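Local coordinates for dihydrofolate reductase (Coxiella burnetii, PDB 3TQA), which probably reduces 7,8-dihydrofolate to tetrahydrofolate with NADPH, supplying folate cofactors for glycine, purine and DNA precursor synthesis, at residues I3-A8 with P107-M112. Residues are numbered along the deposited sequence; the frame is centred on the assembly and turned at random.
Sequences ITLIAA and PKADKM. With NDP (NADPH dihydro-nicotinamide-adenine-dinucleotide phosphate), chain B.
The carbonyl oxygen of Ile3 is gripped by two successive amides of the facing chain: Asp110 N donates to Ile3 O at 2.8 Å, in the carbonyl plane, and Lys111 N to the same oxygen at 3.1 Å, tilted 17° from that plane. The side chain of Asp110 accepts in turn: Ile3 N donates to Asp110 OD2 at 2.8 Å in a nearly straight bond (164°), on the anti side of a carboxylate held beside the backbone N of Asp110 (chi1 -63°). Both backbone polar groups of Ile3 are thus bound by Asp110, on the chain between helix 99-105 and strand 111-117. Ile3 CD1 meets Lys108 O at 3.4 Å and also nears Lys108 CB. The Lys111 N bond and that from Leu5 N to Lys111 O (3.0 Å) flank Thr4 and make its parallel bridge with Lys111. This is the pairing of strands 2-10 and 111-117 in the mixed sheet of dihydrofolate reductases; the other edge of 2-10 is hydrogen-bonded to strand 92-97. On one face Thr4 and Lys111 lie side by side, Thr4 OG1 3.5 Å from Lys111 CB while that hydroxyl is hydrogen-bonded to Glu92 OE2. On the other, Leu5 presents CD1 to Ala109 CB at 3.6 Å and packs its CB against Met112 CG, with Phe102 and Ala105 also touching Leu5. Further along, Ala8 N binds the carboxamide oxygen O7N of NADPH at 2.8 Å, almost linearly.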
loop_
_atom_site.group_PDB
_atom_site.type_symbol
_atom_site.label_atom_id
_atom_site.label_comp_id
_atom_site.label_asym_id
_atom_site.label_seq_id
_atom_site.Cartn_x
_atom_site.Cartn_y
_atom_site.Cartn_z
ATOM N N ILE A 3 3.813 6.332 10.056
ATOM C CA ILE A 3 3.731 6.066 8.621
ATOM C C ILE A 3 3.742 4.559 8.389
ATOM O O ILE A 3 4.707 3.880 8.744
ATOM C CB ILE A 3 4.900 6.717 7.853
ATOM C CG1 ILE A 3 4.865 8.237 8.020
ATOM C CG2 ILE A 3 4.839 6.350 6.373
ATOM C CD1 ILE A 3 5.996 8.957 7.317
ATOM N N THR A 4 2.666 4.045 7.794
ATOM C CA THR A 4 2.518 2.614 7.546
ATOM C C THR A 4 2.404 2.330 6.050
ATOM O O THR A 4 1.672 3.012 5.334
ATOM C CB THR A 4 1.275 2.052 8.261
ATOM O OG1 THR A 4 1.417 2.228 9.676
ATOM C CG2 THR A 4 1.091 0.570 7.955
ATOM N N LEU A 5 3.134 1.320 5.587
ATOM C CA LEU A 5 3.050 0.868 4.203
ATOM C C LEU A 5 2.259 -0.435 4.165
ATOM O O LEU A 5 2.619 -1.401 4.839
ATOM C CB LEU A 5 4.448 0.655 3.614
ATOM C CG LEU A 5 5.225 1.886 3.127
ATOM C CD1 LEU A 5 5.155 3.032 4.114
ATOM C CD2 LEU A 5 6.676 1.516 2.844
ATOM N N ILE A 6 1.176 -0.451 3.393
ATOM C CA ILE A 6 0.369 -1.654 3.213
ATOM C C ILE A 6 0.391 -2.060 1.739
ATOM O O ILE A 6 0.102 -1.249 0.856
ATOM C CB ILE A 6 -1.088 -1.456 3.711
ATOM C CG1 ILE A 6 -1.855 -2.781 3.680
ATOM C CG2 ILE A 6 -1.820 -0.404 2.883
ATOM C CD1 ILE A 6 -3.177 -2.737 4.422
ATOM N N ALA A 7 0.746 -3.316 1.482
ATOM C CA ALA A 7 0.875 -3.812 0.117
ATOM C C ALA A 7 0.779 -5.333 0.062
ATOM O O ALA A 7 1.224 -6.023 0.980
ATOM C CB ALA A 7 2.194 -3.350 -0.483
ATOM N N ALA A 8 0.187 -5.840 -1.016
ATOM C CA ALA A 8 0.159 -7.270 -1.297
ATOM C C ALA A 8 1.194 -7.582 -2.371
ATOM O O ALA A 8 1.209 -6.948 -3.426
ATOM C CB ALA A 8 -1.226 -7.697 -1.755
ATOM N N PRO A 107 11.988 4.862 3.316
ATOM C CA PRO A 107 12.930 5.401 4.310
ATOM C C PRO A 107 12.277 6.154 5.479
ATOM O O PRO A 107 12.919 6.352 6.513
ATOM C CB PRO A 107 13.815 6.348 3.483
ATOM C CG PRO A 107 13.034 6.645 2.256
ATOM C CD PRO A 107 12.244 5.415 1.973
ATOM N N LYS A 108 11.021 6.570 5.311
ATOM C CA LYS A 108 10.270 7.253 6.366
ATOM C C LYS A 108 9.240 6.349 7.052
ATOM O O LYS A 108 8.524 6.798 7.946
ATOM C CB LYS A 108 9.560 8.478 5.785
ATOM C CG LYS A 108 10.498 9.500 5.168
ATOM C CD LYS A 108 9.733 10.690 4.614
ATOM C CE LYS A 108 10.678 11.783 4.150
ATOM N NZ LYS A 108 9.940 12.971 3.643
ATOM N N ALA A 109 9.171 5.083 6.642
ATOM C CA ALA A 109 8.160 4.157 7.153
ATOM C C ALA A 109 8.471 3.680 8.571
ATOM O O ALA A 109 9.598 3.287 8.870
ATOM C CB ALA A 109 8.025 2.961 6.223
ATOM N N ASP A 110 7.456 3.723 9.433
ATOM C CA ASP A 110 7.539 3.178 10.791
ATOM C C ASP A 110 7.111 1.715 10.810
ATOM O O ASP A 110 7.689 0.900 11.527
ATOM C CB ASP A 110 6.626 3.958 11.738
ATOM C CG ASP A 110 7.027 5.407 11.876
ATOM O OD1 ASP A 110 7.944 5.694 12.668
ATOM O OD2 ASP A 110 6.410 6.261 11.207
ATOM N N LYS A 111 6.088 1.399 10.020
ATOM C CA LYS A 111 5.423 0.102 10.067
ATOM C C LYS A 111 5.162 -0.421 8.655
ATOM O O LYS A 111 5.021 0.362 7.713
ATOM C CB LYS A 111 4.099 0.254 10.821
ATOM C CG LYS A 111 3.363 -1.040 11.126
ATOM C CD LYS A 111 2.130 -0.769 11.984
ATOM C CE LYS A 111 1.422 -2.056 12.379
ATOM N NZ LYS A 111 0.261 -1.811 13.285
ATOM N N MET A 112 5.109 -1.743 8.516
ATOM C CA MET A 112 4.726 -2.381 7.255
ATOM C C MET A 112 3.757 -3.533 7.516
ATOM O O MET A 112 4.039 -4.411 8.329
ATOM C CB MET A 112 5.958 -2.899 6.503
ATOM C CG MET A 112 6.796 -1.809 5.848
ATOM S SD MET A 112 7.878 -2.414 4.532
ATOM C CE MET A 112 9.022 -3.425 5.466
HETATM P PA NDP B . 2.083 4.774 -8.764
HETATM O O1A NDP B . 3.329 4.828 -7.914
HETATM O O2A NDP B . 0.780 4.305 -8.172
HETATM O O5B NDP B . 1.817 6.244 -9.335
HETATM C C5B NDP B . 2.774 6.890 -10.169
HETATM C C4B NDP B . 2.279 8.310 -10.372
HETATM O O4B NDP B . 2.043 8.916 -9.096
HETATM C C3B NDP B . 3.261 9.215 -11.095
HETATM O O3B NDP B . 3.099 9.148 -12.514
HETATM C C2B NDP B . 2.902 10.565 -10.520
HETATM O O2B NDP B . 1.704 11.064 -11.106
HETATM C C1B NDP B . 2.561 10.249 -9.076
HETATM N N9A NDP B . 3.724 10.338 -8.158
HETATM C C8A NDP B . 4.440 9.306 -7.666
HETATM N N7A NDP B . 5.428 9.751 -6.845
HETATM C C5A NDP B . 5.346 11.090 -6.796
HETATM C C6A NDP B . 6.081 12.186 -6.121
HETATM N N6A NDP B . 7.131 11.929 -5.309
HETATM N N1A NDP B . 5.668 13.454 -6.341
HETATM C C2A NDP B . 4.624 13.735 -7.146
HETATM N N3A NDP B . 3.915 12.784 -7.789
HETATM C C4A NDP B . 4.219 11.471 -7.660
HETATM O O3 NDP B . 2.378 3.962 -10.129
HETATM P PN NDP B . 3.044 2.497 -10.180
HETATM O O1N NDP B . 4.359 2.516 -9.435
HETATM O O2N NDP B . 3.016 2.047 -11.621
HETATM O O5D NDP B . 1.998 1.594 -9.355
HETATM C C5D NDP B . 0.780 1.119 -9.931
HETATM C C4D NDP B . 0.852 -0.398 -10.050
HETATM O O4D NDP B . 1.118 -0.965 -8.761
HETATM C C3D NDP B . -0.454 -1.006 -10.542
HETATM O O3D NDP B . -0.185 -2.063 -11.467
HETATM C C2D NDP B . -1.112 -1.558 -9.294
HETATM O O2D NDP B . -1.888 -2.730 -9.575
HETATM C C1D NDP B . 0.071 -1.866 -8.385
HETATM N N1N NDP B . -0.276 -1.716 -6.967
HETATM C C2N NDP B . -0.298 -2.823 -6.202
HETATM C C3N NDP B . -0.616 -2.776 -4.850
HETATM C C7N NDP B . -0.636 -4.025 -4.017
HETATM O O7N NDP B . -0.919 -3.952 -2.830
HETATM N N7N NDP B . -0.343 -5.193 -4.592
HETATM C C4N NDP B . -0.938 -1.433 -4.257
HETATM C C5N NDP B . -0.890 -0.287 -5.152
HETATM C C6N NDP B . -0.552 -0.489 -6.485
HETATM P P2B NDP B . 1.641 12.031 -12.384
HETATM O O1X NDP B . 2.168 11.167 -13.501
HETATM O O2X NDP B . 0.172 12.351 -12.500
HETATM O O3X NDP B . 2.512 13.204 -12.006
#